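Local coordinates for ancillary protein 2 (Streptococcus pyogenes, PDB 4C0Z) that is a component of the streptococcal pilus tip and can bind covalently, through reactive thioester bonds, to host cell-surface targets, mediating adhesion, at residues L106-P111 with N115-G120. Sequence-based numbering, arbitrary orientation.
Sequences LYNGYP and NGIMKG
N108, in the last turn of helix 98-108, meets N115 amide to amide where the chain loops back on itself in the N-terminal thioester domain of the adhesin, on the way to helix 123-138. The pair is a compact example of how a helix end can be tied to the loop that follows it. N115 ND2 donates to N108 OD1 over 3.0 Å in a nearly straight bond (167°). The acceptor lies in the amide plane of N115, the donor is tilted 17° from the N108 carbonyl plane, and the two amides are close to coplanar. In N108, CG stands beside the backbone N (chi1 -79°), and the amide is turned so that ND2 bonds R104 O in the same helix while OD1 faces the loop. N115 ND2 is shared with N185 O, so both amides are held at more than one point. Beside them, I117 sets CD1 against the N108 amide, 3.7 Å from OD1, and also packs on A170 and R173 of helix 161-174. M118, in the type I turn G116-K119, is bent at chi2 and chi3, so that its chain curls against the backbone where the helix ends: CG lies 3.4 Å from N108 O and 3.8 Å from G109 CA, with SD alongside at 4.0 Å from that same CA. L174 of helix 161-174 touches both N108 and M118. A water joins the two backbones: it lies 2.8 Å from N108 O, to which it can donate, and accepts from I117 N at 2.7 Å, with a weak third bond from N115 N.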
loop_
_atom_site.group_PDB
_atom_site.type_symbol
_atom_site.label_atom_id
_atom_site.label_comp_id
_atom_site.label_asym_id
_atom_site.label_seq_id
_atom_site.Cartn_x
_atom_site.Cartn_y
_atom_site.Cartn_z
ATOM N N LEU I 106 -8.833 -17.445 4.341
ATOM C CA LEU I 106 -8.869 -17.339 5.790
ATOM C C LEU I 106 -8.985 -18.708 6.457
ATOM O O LEU I 106 -8.291 -18.959 7.438
ATOM C CB LEU I 106 -9.970 -16.361 6.247
ATOM C CG LEU I 106 -9.801 -14.895 5.810
ATOM C CD1 LEU I 106 -10.911 -14.017 6.345
ATOM C CD2 LEU I 106 -8.475 -14.325 6.267
ATOM N N TYR I 107 -9.789 -19.612 5.866
ATOM C CA TYR I 107 -10.006 -20.988 6.319
ATOM C C TYR I 107 -8.731 -21.830 6.233
ATOM O O TYR I 107 -8.494 -22.668 7.097
ATOM C CB TYR I 107 -11.129 -21.629 5.489
ATOM C CG TYR I 107 -11.621 -22.970 5.992
ATOM C CD1 TYR I 107 -12.376 -23.064 7.157
ATOM C CD2 TYR I 107 -11.416 -24.131 5.251
ATOM C CE1 TYR I 107 -12.832 -24.294 7.624
ATOM C CE2 TYR I 107 -11.896 -25.362 5.690
ATOM C CZ TYR I 107 -12.611 -25.438 6.875
ATOM O OH TYR I 107 -13.115 -26.636 7.302
ATOM N N ASN I 108 -7.910 -21.587 5.207
ATOM C CA ASN I 108 -6.664 -22.310 4.950
ATOM C C ASN I 108 -5.387 -21.639 5.445
ATOM O O ASN I 108 -4.335 -22.290 5.489
ATOM C CB ASN I 108 -6.537 -22.610 3.462
ATOM C CG ASN I 108 -7.374 -23.775 3.050
ATOM O OD1 ASN I 108 -6.963 -24.931 3.188
ATOM N ND2 ASN I 108 -8.590 -23.493 2.601
ATOM N N GLY I 109 -5.476 -20.352 5.780
ATOM C CA GLY I 109 -4.344 -19.553 6.223
ATOM C C GLY I 109 -4.172 -19.481 7.718
ATOM O O GLY I 109 -4.744 -20.286 8.453
ATOM N N TYR I 110 -3.392 -18.501 8.183
ATOM C CA TYR I 110 -3.138 -18.330 9.604
ATOM C C TYR I 110 -4.323 -17.700 10.368
ATOM O O TYR I 110 -4.817 -16.651 9.951
ATOM C CB TYR I 110 -1.836 -17.537 9.848
ATOM C CG TYR I 110 -1.474 -17.442 11.318
ATOM C CD1 TYR I 110 -2.019 -16.447 12.130
ATOM C CD2 TYR I 110 -0.658 -18.400 11.918
ATOM C CE1 TYR I 110 -1.728 -16.382 13.492
ATOM C CE2 TYR I 110 -0.359 -18.346 13.281
ATOM C CZ TYR I 110 -0.891 -17.330 14.063
ATOM O OH TYR I 110 -0.596 -17.253 15.401
ATOM N N PRO I 111 -4.752 -18.274 11.519
ATOM C CA PRO I 111 -4.249 -19.494 12.178
ATOM C C PRO I 111 -5.013 -20.798 11.891
ATOM O O PRO I 111 -4.559 -21.867 12.325
ATOM C CB PRO I 111 -4.378 -19.126 13.658
ATOM C CG PRO I 111 -5.652 -18.288 13.710
ATOM C CD PRO I 111 -5.802 -17.632 12.340
ATOM N N ASN I 115 -6.254 -27.338 6.115
ATOM C CA ASN I 115 -5.682 -28.346 5.213
ATOM C C ASN I 115 -4.139 -28.424 5.250
ATOM O O ASN I 115 -3.526 -29.066 4.387
ATOM C CB ASN I 115 -6.204 -28.177 3.788
ATOM C CG ASN I 115 -7.666 -28.517 3.648
ATOM O OD1 ASN I 115 -8.085 -29.673 3.781
ATOM N ND2 ASN I 115 -8.473 -27.513 3.369
ATOM N N GLY I 116 -3.548 -27.818 6.279
ATOM C CA GLY I 116 -2.110 -27.829 6.528
ATOM C C GLY I 116 -1.233 -27.133 5.507
ATOM O O GLY I 116 -0.043 -27.440 5.427
ATOM N N ILE I 117 -1.792 -26.175 4.734
ATOM C CA ILE I 117 -1.038 -25.405 3.731
ATOM C C ILE I 117 0.095 -24.591 4.404
ATOM O O ILE I 117 1.185 -24.473 3.835
ATOM C CB ILE I 117 -1.988 -24.522 2.858
ATOM C CG1 ILE I 117 -2.853 -25.400 1.918
ATOM C CG2 ILE I 117 -1.230 -23.422 2.078
ATOM C CD1 ILE I 117 -3.934 -24.640 1.151
ATOM N N MET I 118 -0.159 -24.095 5.630
ATOM C CA MET I 118 0.761 -23.273 6.422
ATOM C C MET I 118 1.745 -24.075 7.295
ATOM O O MET I 118 2.532 -23.464 8.018
ATOM C CB MET I 118 -0.018 -22.260 7.299
ATOM C CG MET I 118 -1.161 -21.533 6.580
ATOM S SD MET I 118 -0.765 -20.771 4.971
ATOM C CE MET I 118 0.384 -19.517 5.474
ATOM N N LYS I 119 1.709 -25.424 7.235
ATOM C CA LYS I 119 2.583 -26.296 8.031
ATOM C C LYS I 119 4.071 -25.967 7.845
ATOM O O LYS I 119 4.543 -25.820 6.712
ATOM C CB LYS I 119 2.302 -27.782 7.734
ATOM C CG LYS I 119 2.985 -28.759 8.692
ATOM C CD LYS I 119 3.355 -30.058 7.991
ATOM C CE LYS I 119 4.473 -30.794 8.685
ATOM N NZ LYS I 119 4.718 -32.123 8.064
ATOM N N GLY I 120 4.767 -25.817 8.970
ATOM C CA GLY I 120 6.194 -25.513 9.006
ATOM C C GLY I 120 6.542 -24.038 8.911
ATOM O O GLY I 120 7.703 -23.670 9.103
HETATM O O HOH W 1 -4.283 -25.049 5.020
#